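PDB 5TIP: major capsid protein from Paramecium bursaria Chlorella virus 1, which self-assembles as trimers into the large icosahedral capsid of the virus, forming its main structural shell. Local coordinates for the interface of chains A and B. Numbering follows the deposited sequence. Chains: chain A/B, Major capsid protein.

The interface of chains A and B. Residues chain A 120, 124, 127, 131, 149; chain B 335-336, 339.
B:Tyr339 reaches across from chain B with the CD1/CE1 edge of its ring toward the chain A helix 122-132, and its phenol oxygen meets the guanidinium group of A:Arg120. NH2 of A:Arg120 donates to OH of B:Tyr339 at 2.6 Å, the hydroxyl lying in the guanidinium plane; NE points toward the same oxygen but makes a weak bond at best. The extended arginine chain meets the tyrosine at about a right angle, and the two planes are turned 40° apart. CG of B:Tyr339 stands anti to its backbone N (chi1 175°), which carries the ring away from its own helix and into chain A.

Packing is tight on the side of A:Met131 and A:Pro149. The thioether SD of A:Met131 sits 3.9 Å from CG of B:Tyr339, and the bend at chi3 (58°) brings the methyl CE over one face of the B:Tyr339 ring, toward its rim. On the same side, pyrrolidine CG of A:Pro149 closes on ring carbon CE2 of B:Tyr339 at 3.6 Å. Farther back, CG of A:Met131 lies against CB of B:Lys335, the two side chains running antiparallel alongside one another. The amide ND2 of A:Asn127 gives a nearly straight bond of 3.2 Å to the backbone O of B:Lys335, a bond that ties helix 122-132 of chain A to helix 330-341 of chain B.

The opposite side of the ring is wetter. Water 2 lies off that face and links OD1 of A:Asp124 to the backbone O of B:Tyr339, while water 1, its O 3.0 Å from OD2 of A:Asp124, also bonds to the phenol OH of B:Tyr339. On this water side OD1 of A:Asp124 also rests directly against ring carbon CD1 of B:Tyr339 at 3.6 Å, but the polar links between the two residues run through the two waters. The carboxylate's charge probably complements the nearby arginine.

Helix 330-341 of chain B here docks against helix 122-132, the loop residue A:Arg120 just before it, and the end of strand 143-149, one patch of a subunit interface within the capsid protein trimer.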
loop_
_atom_site.group_PDB
_atom_site.type_symbol
_atom_site.label_atom_id
_atom_site.label_comp_id
_atom_site.label_asym_id
_atom_site.label_seq_id
_atom_site.Cartn_x
_atom_site.Cartn_y
_atom_site.Cartn_z
ATOM N N ARG A 120 -1.504 10.731 -1.373
ATOM C CA ARG A 120 -1.258 9.866 -0.230
ATOM C C ARG A 120 -2.337 8.794 -0.161
ATOM O O ARG A 120 -3.443 8.959 -0.681
ATOM C CB ARG A 120 -1.208 10.663 1.075
ATOM C CG ARG A 120 0.118 11.373 1.296
ATOM C CD ARG A 120 0.320 11.749 2.756
ATOM N NE ARG A 120 1.437 12.673 2.925
ATOM C CZ ARG A 120 1.335 13.992 2.805
ATOM N NH1 ARG A 120 0.165 14.544 2.516
ATOM N NH2 ARG A 120 2.402 14.760 2.972
ATOM N N ASP A 124 0.148 5.249 5.173
ATOM C CA ASP A 124 0.910 6.486 5.071
ATOM C C ASP A 124 0.011 7.703 5.234
ATOM O O ASP A 124 0.361 8.657 5.947
ATOM C CB ASP A 124 1.624 6.527 3.725
ATOM C CG ASP A 124 2.504 7.737 3.573
ATOM O OD1 ASP A 124 3.276 8.056 4.494
ATOM O OD2 ASP A 124 2.436 8.387 2.523
ATOM N N ASN A 127 -1.067 7.884 8.925
ATOM C CA ASN A 127 0.022 8.441 9.726
ATOM C C ASN A 127 0.133 9.949 9.549
ATOM O O ASN A 127 0.488 10.662 10.494
ATOM C CB ASN A 127 1.348 7.770 9.355
ATOM C CG ASN A 127 2.480 8.132 10.309
ATOM O OD1 ASN A 127 2.269 8.252 11.512
ATOM N ND2 ASN A 127 3.687 8.314 9.767
ATOM N N MET A 131 -0.149 13.005 12.415
ATOM C CA MET A 131 0.812 14.089 12.541
ATOM C C MET A 131 0.169 15.466 12.476
ATOM O O MET A 131 0.817 16.451 12.843
ATOM C CB MET A 131 1.876 13.978 11.447
ATOM C CG MET A 131 2.738 12.731 11.533
ATOM S SD MET A 131 3.650 12.432 10.007
ATOM C CE MET A 131 4.586 13.951 9.866
ATOM N N PRO A 149 4.938 18.067 7.385
ATOM C CA PRO A 149 6.082 17.936 6.471
ATOM C C PRO A 149 5.856 18.741 5.198
ATOM O O PRO A 149 4.782 18.688 4.594
ATOM C CB PRO A 149 6.129 16.433 6.182
ATOM C CG PRO A 149 4.699 16.003 6.295
ATOM C CD PRO A 149 4.053 16.889 7.339
ATOM N N LYS B 335 6.341 8.918 14.762
ATOM C CA LYS B 335 5.581 9.398 13.617
ATOM C C LYS B 335 6.457 9.878 12.470
ATOM O O LYS B 335 6.254 9.466 11.323
ATOM C CB LYS B 335 4.656 10.538 14.062
ATOM C CG LYS B 335 3.579 10.117 15.040
ATOM C CD LYS B 335 2.718 11.301 15.424
ATOM C CE LYS B 335 1.611 10.889 16.370
ATOM N NZ LYS B 335 1.201 12.029 17.233
ATOM N N VAL B 336 7.437 10.738 12.752
ATOM C CA VAL B 336 8.149 11.442 11.689
ATOM C C VAL B 336 9.239 10.570 11.088
ATOM O O VAL B 336 9.371 10.478 9.862
ATOM C CB VAL B 336 8.719 12.765 12.223
ATOM C CG1 VAL B 336 9.439 13.517 11.114
ATOM C CG2 VAL B 336 7.611 13.598 12.804
ATOM N N TYR B 339 7.560 8.176 8.950
ATOM C CA TYR B 339 6.991 8.861 7.793
ATOM C C TYR B 339 8.058 9.174 6.752
ATOM O O TYR B 339 7.822 9.028 5.547
ATOM C CB TYR B 339 6.285 10.149 8.228
ATOM C CG TYR B 339 5.768 10.988 7.072
ATOM C CD1 TYR B 339 4.512 10.757 6.526
ATOM C CD2 TYR B 339 6.539 12.008 6.528
ATOM C CE1 TYR B 339 4.040 11.519 5.469
ATOM C CE2 TYR B 339 6.077 12.771 5.473
ATOM C CZ TYR B 339 4.827 12.523 4.947
ATOM O OH TYR B 339 4.363 13.283 3.897
HETATM O O HOH W 1 3.867 10.912 1.943
HETATM O O HOH W 2 6.114 8.750 3.707
#